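Local coordinates for protein amidohydrolase (Thermotoga maritima, PDB 3OOQ) that is an amidohydrolase with a TIM-barrel-type catalytic domain that probably hydrolyses cyclic amide bonds, possibly as an allantoinase, at residues Ser170-Thr175 against Arg229-Leu234. Sequence-based numbering, arbitrary orientation.
Sequences STRMGT and RADDIL
A stacked arginine pair, Arg172 on Arg229, each matched with its own aspartate, joins the first turns of two helices in this TIM-barrel-clan amidohydrolase. The two guanidinium groups lie face to face, centres 3.3 Å apart and planes tilted by 14°, with Arg229 NH2 over the rim of the Arg172 group. Arg172 reaches across with its chain extended from CG to NE. Its NE gives Asp232 OD2 a nearly straight bond (3.0 Å, 168°) on the syn lone pair, in the guanidinium plane; weaker bonds run from NE to Asp232 OD1 and from NH2 to Asp232 OD2. Arg229, bent at chi3 (69°), grips Asp231 side-on: NE meets OD1 at 2.7 Å and NH2 meets OD2 at 2.6 Å. Asp231, Asp232 and Asp79 of the second subunit, which forms a salt bridge with Arg172 NH1, probably offset the like charges brought together by the stack; the buried cluster thus extends into the subunit interface. Thr171 caps helix 172-198, its OG1 accepting from Gly174 N at 3.0 Å. Arg172 also packs on Glu156 of helix 156-164, while Asp232, in helix 230-243, rests on Ala227 of strand 223-227, which leads into that helix through a two-residue link.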
ATOM      1  N   SER F 170       8.679 -19.931  -0.145  1.00 16.95           N
ATOM      2  CA  SER F 170       7.537 -19.802  -1.032  1.00 17.17           C
ATOM      3  C   SER F 170       7.384 -21.083  -1.854  1.00 16.57           C
ATOM      4  O   SER F 170       6.488 -21.176  -2.679  1.00 16.19           O
ATOM      5  CB  SER F 170       7.721 -18.586  -1.965  1.00 17.72           C
ATOM      6  OG  SER F 170       8.874 -18.719  -2.789  1.00 21.33           O
ATOM      7  N   THR F 171       8.268 -22.060  -1.631  1.00 16.53           N
ATOM      8  CA  THR F 171       8.249 -23.322  -2.381  1.00 16.54           C
ATOM      9  C   THR F 171       8.553 -24.473  -1.415  1.00 16.27           C
ATOM     10  O   THR F 171       9.115 -24.258  -0.340  1.00 15.75           O
ATOM     11  CB  THR F 171       9.339 -23.355  -3.497  1.00 16.67           C
ATOM     12  OG1 THR F 171      10.631 -23.266  -2.889  1.00 17.79           O
ATOM     13  CG2 THR F 171       9.171 -22.195  -4.514  1.00 16.58           C
ATOM     14  N   ARG F 172       8.216 -25.689  -1.817  1.00 16.35           N
ATOM     15  CA  ARG F 172       8.666 -26.885  -1.093  1.00 17.10           C
ATOM     16  C   ARG F 172      10.189 -26.968  -0.960  1.00 17.20           C
ATOM     17  O   ARG F 172      10.679 -27.394   0.074  1.00 17.17           O
ATOM     18  CB  ARG F 172       8.103 -28.160  -1.752  1.00 17.37           C
ATOM     19  CG  ARG F 172       6.613 -28.386  -1.463  1.00 16.85           C
ATOM     20  CD  ARG F 172       6.109 -29.703  -2.085  1.00 17.79           C
ATOM     21  NE  ARG F 172       4.743 -30.018  -1.648  1.00 16.32           N
ATOM     22  CZ  ARG F 172       3.627 -29.525  -2.186  1.00 16.54           C
ATOM     23  NH1 ARG F 172       3.676 -28.649  -3.188  1.00 15.75           N
ATOM     24  NH2 ARG F 172       2.451 -29.889  -1.695  1.00 16.01           N
HETATM   25  N   MSE F 173      10.933 -26.566  -1.997  1.00 17.51           N
HETATM   26  CA  MSE F 173      12.398 -26.554  -1.949  1.00 18.96           C
HETATM   27  C   MSE F 173      12.879 -25.676  -0.798  1.00 17.65           C
HETATM   28  O   MSE F 173      13.807 -26.042  -0.070  1.00 16.86           O
HETATM   29  CB  MSE F 173      13.023 -25.998  -3.244  1.00 21.93           C
HETATM   30  CG  MSE F 173      12.515 -26.584  -4.556  1.00 21.24           C
HETATM   31 SE   MSE F 173      13.692 -25.968  -5.987  1.00 27.92          SE
HETATM   32  CE  MSE F 173      13.106 -24.060  -5.985  1.00 20.33           C
ATOM     33  N   GLY F 174      12.251 -24.505  -0.682  1.00 16.73           N
ATOM     34  CA  GLY F 174      12.565 -23.531   0.356  1.00 16.18           C
ATOM     35  C   GLY F 174      12.208 -23.991   1.758  1.00 15.61           C
ATOM     36  O   GLY F 174      12.970 -23.750   2.679  1.00 15.99           O
ATOM     37  N   THR F 175      11.050 -24.629   1.927  1.00 15.23           N
ATOM     38  CA  THR F 175      10.642 -25.170   3.251  1.00 15.11           C
ATOM     39  C   THR F 175      11.668 -26.171   3.817  1.00 15.40           C
ATOM     40  O   THR F 175      12.081 -26.078   4.971  1.00 15.48           O
ATOM     41  CB  THR F 175       9.273 -25.838   3.145  1.00 14.92           C
ATOM     42  OG1 THR F 175       8.332 -24.866   2.691  1.00 17.60           O
ATOM     43  CG2 THR F 175       8.803 -26.439   4.495  1.00 16.63           C
ATOM     44  N   ARG F 229       0.970 -34.728   1.321  1.00 19.43           N
ATOM     45  CA  ARG F 229       1.333 -35.360   0.062  1.00 19.10           C
ATOM     46  C   ARG F 229       2.492 -36.350   0.264  1.00 18.43           C
ATOM     47  O   ARG F 229       3.362 -36.123   1.094  1.00 17.81           O
ATOM     48  CB  ARG F 229       1.660 -34.292  -0.992  1.00 20.03           C
ATOM     49  CG  ARG F 229       1.397 -34.745  -2.425  1.00 18.96           C
ATOM     50  CD  ARG F 229       1.504 -33.575  -3.406  1.00 22.18           C
ATOM     51  NE  ARG F 229       2.885 -33.116  -3.514  1.00 18.57           N
ATOM     52  CZ  ARG F 229       3.299 -32.103  -4.267  1.00 23.29           C
ATOM     53  NH1 ARG F 229       2.424 -31.411  -5.006  1.00 19.51           N
ATOM     54  NH2 ARG F 229       4.593 -31.781  -4.287  1.00 18.82           N
ATOM     55  N   ALA F 230       2.490 -37.459  -0.475  1.00 18.43           N
ATOM     56  CA  ALA F 230       3.456 -38.548  -0.234  1.00 18.23           C
ATOM     57  C   ALA F 230       4.915 -38.056  -0.271  1.00 18.70           C
ATOM     58  O   ALA F 230       5.737 -38.462   0.567  1.00 18.85           O
ATOM     59  CB  ALA F 230       3.241 -39.729  -1.240  1.00 17.71           C
ATOM     60  N   ASP F 231       5.224 -37.186  -1.234  1.00 18.30           N
ATOM     61  CA  ASP F 231       6.575 -36.640  -1.360  1.00 19.24           C
ATOM     62  C   ASP F 231       7.020 -35.795  -0.154  1.00 17.88           C
ATOM     63  O   ASP F 231       8.191 -35.842   0.218  1.00 17.27           O
ATOM     64  CB  ASP F 231       6.784 -35.872  -2.689  1.00 20.31           C
ATOM     65  CG  ASP F 231       5.819 -34.690  -2.863  1.00 30.01           C
ATOM     66  OD1 ASP F 231       4.660 -34.780  -2.449  1.00 21.41           O
ATOM     67  OD2 ASP F 231       6.221 -33.654  -3.424  1.00 21.71           O
ATOM     68  N   ASP F 232       6.095 -35.028   0.434  1.00 18.25           N
ATOM     69  CA  ASP F 232       6.410 -34.240   1.638  1.00 18.28           C
ATOM     70  C   ASP F 232       6.672 -35.128   2.842  1.00 18.63           C
ATOM     71  O   ASP F 232       7.535 -34.803   3.653  1.00 19.54           O
ATOM     72  CB  ASP F 232       5.293 -33.262   1.998  1.00 17.77           C
ATOM     73  CG  ASP F 232       5.187 -32.101   1.016  1.00 16.09           C
ATOM     74  OD1 ASP F 232       6.232 -31.524   0.640  1.00 16.90           O
ATOM     75  OD2 ASP F 232       4.048 -31.821   0.593  1.00 16.28           O
ATOM     76  N   ILE F 233       5.914 -36.223   2.975  1.00 18.40           N
ATOM     77  CA  ILE F 233       6.187 -37.230   4.018  1.00 18.70           C
ATOM     78  C   ILE F 233       7.598 -37.796   3.866  1.00 18.54           C
ATOM     79  O   ILE F 233       8.348 -37.894   4.828  1.00 19.30           O
ATOM     80  CB  ILE F 233       5.143 -38.390   4.006  1.00 19.40           C
ATOM     81  CG1 ILE F 233       3.709 -37.872   4.214  1.00 16.26           C
ATOM     82  CG2 ILE F 233       5.469 -39.422   5.081  1.00 14.96           C
ATOM     83  CD1 ILE F 233       2.607 -38.858   3.706  1.00 18.64           C
ATOM     84  N   LEU F 234       7.977 -38.131   2.644  1.00 19.05           N
ATOM     85  CA  LEU F 234       9.302 -38.713   2.378  1.00 19.25           C
ATOM     86  C   LEU F 234      10.414 -37.688   2.610  1.00 18.72           C
ATOM     87  O   LEU F 234      11.465 -38.037   3.106  1.00 17.84           O
ATOM     88  CB  LEU F 234       9.379 -39.280   0.958  1.00 19.49           C
ATOM     89  CG  LEU F 234       8.468 -40.482   0.691  1.00 25.92           C
ATOM     90  CD1 LEU F 234       8.276 -40.656  -0.817  1.00 20.69           C
ATOM     91  CD2 LEU F 234       9.046 -41.760   1.307  1.00 20.44           C
TER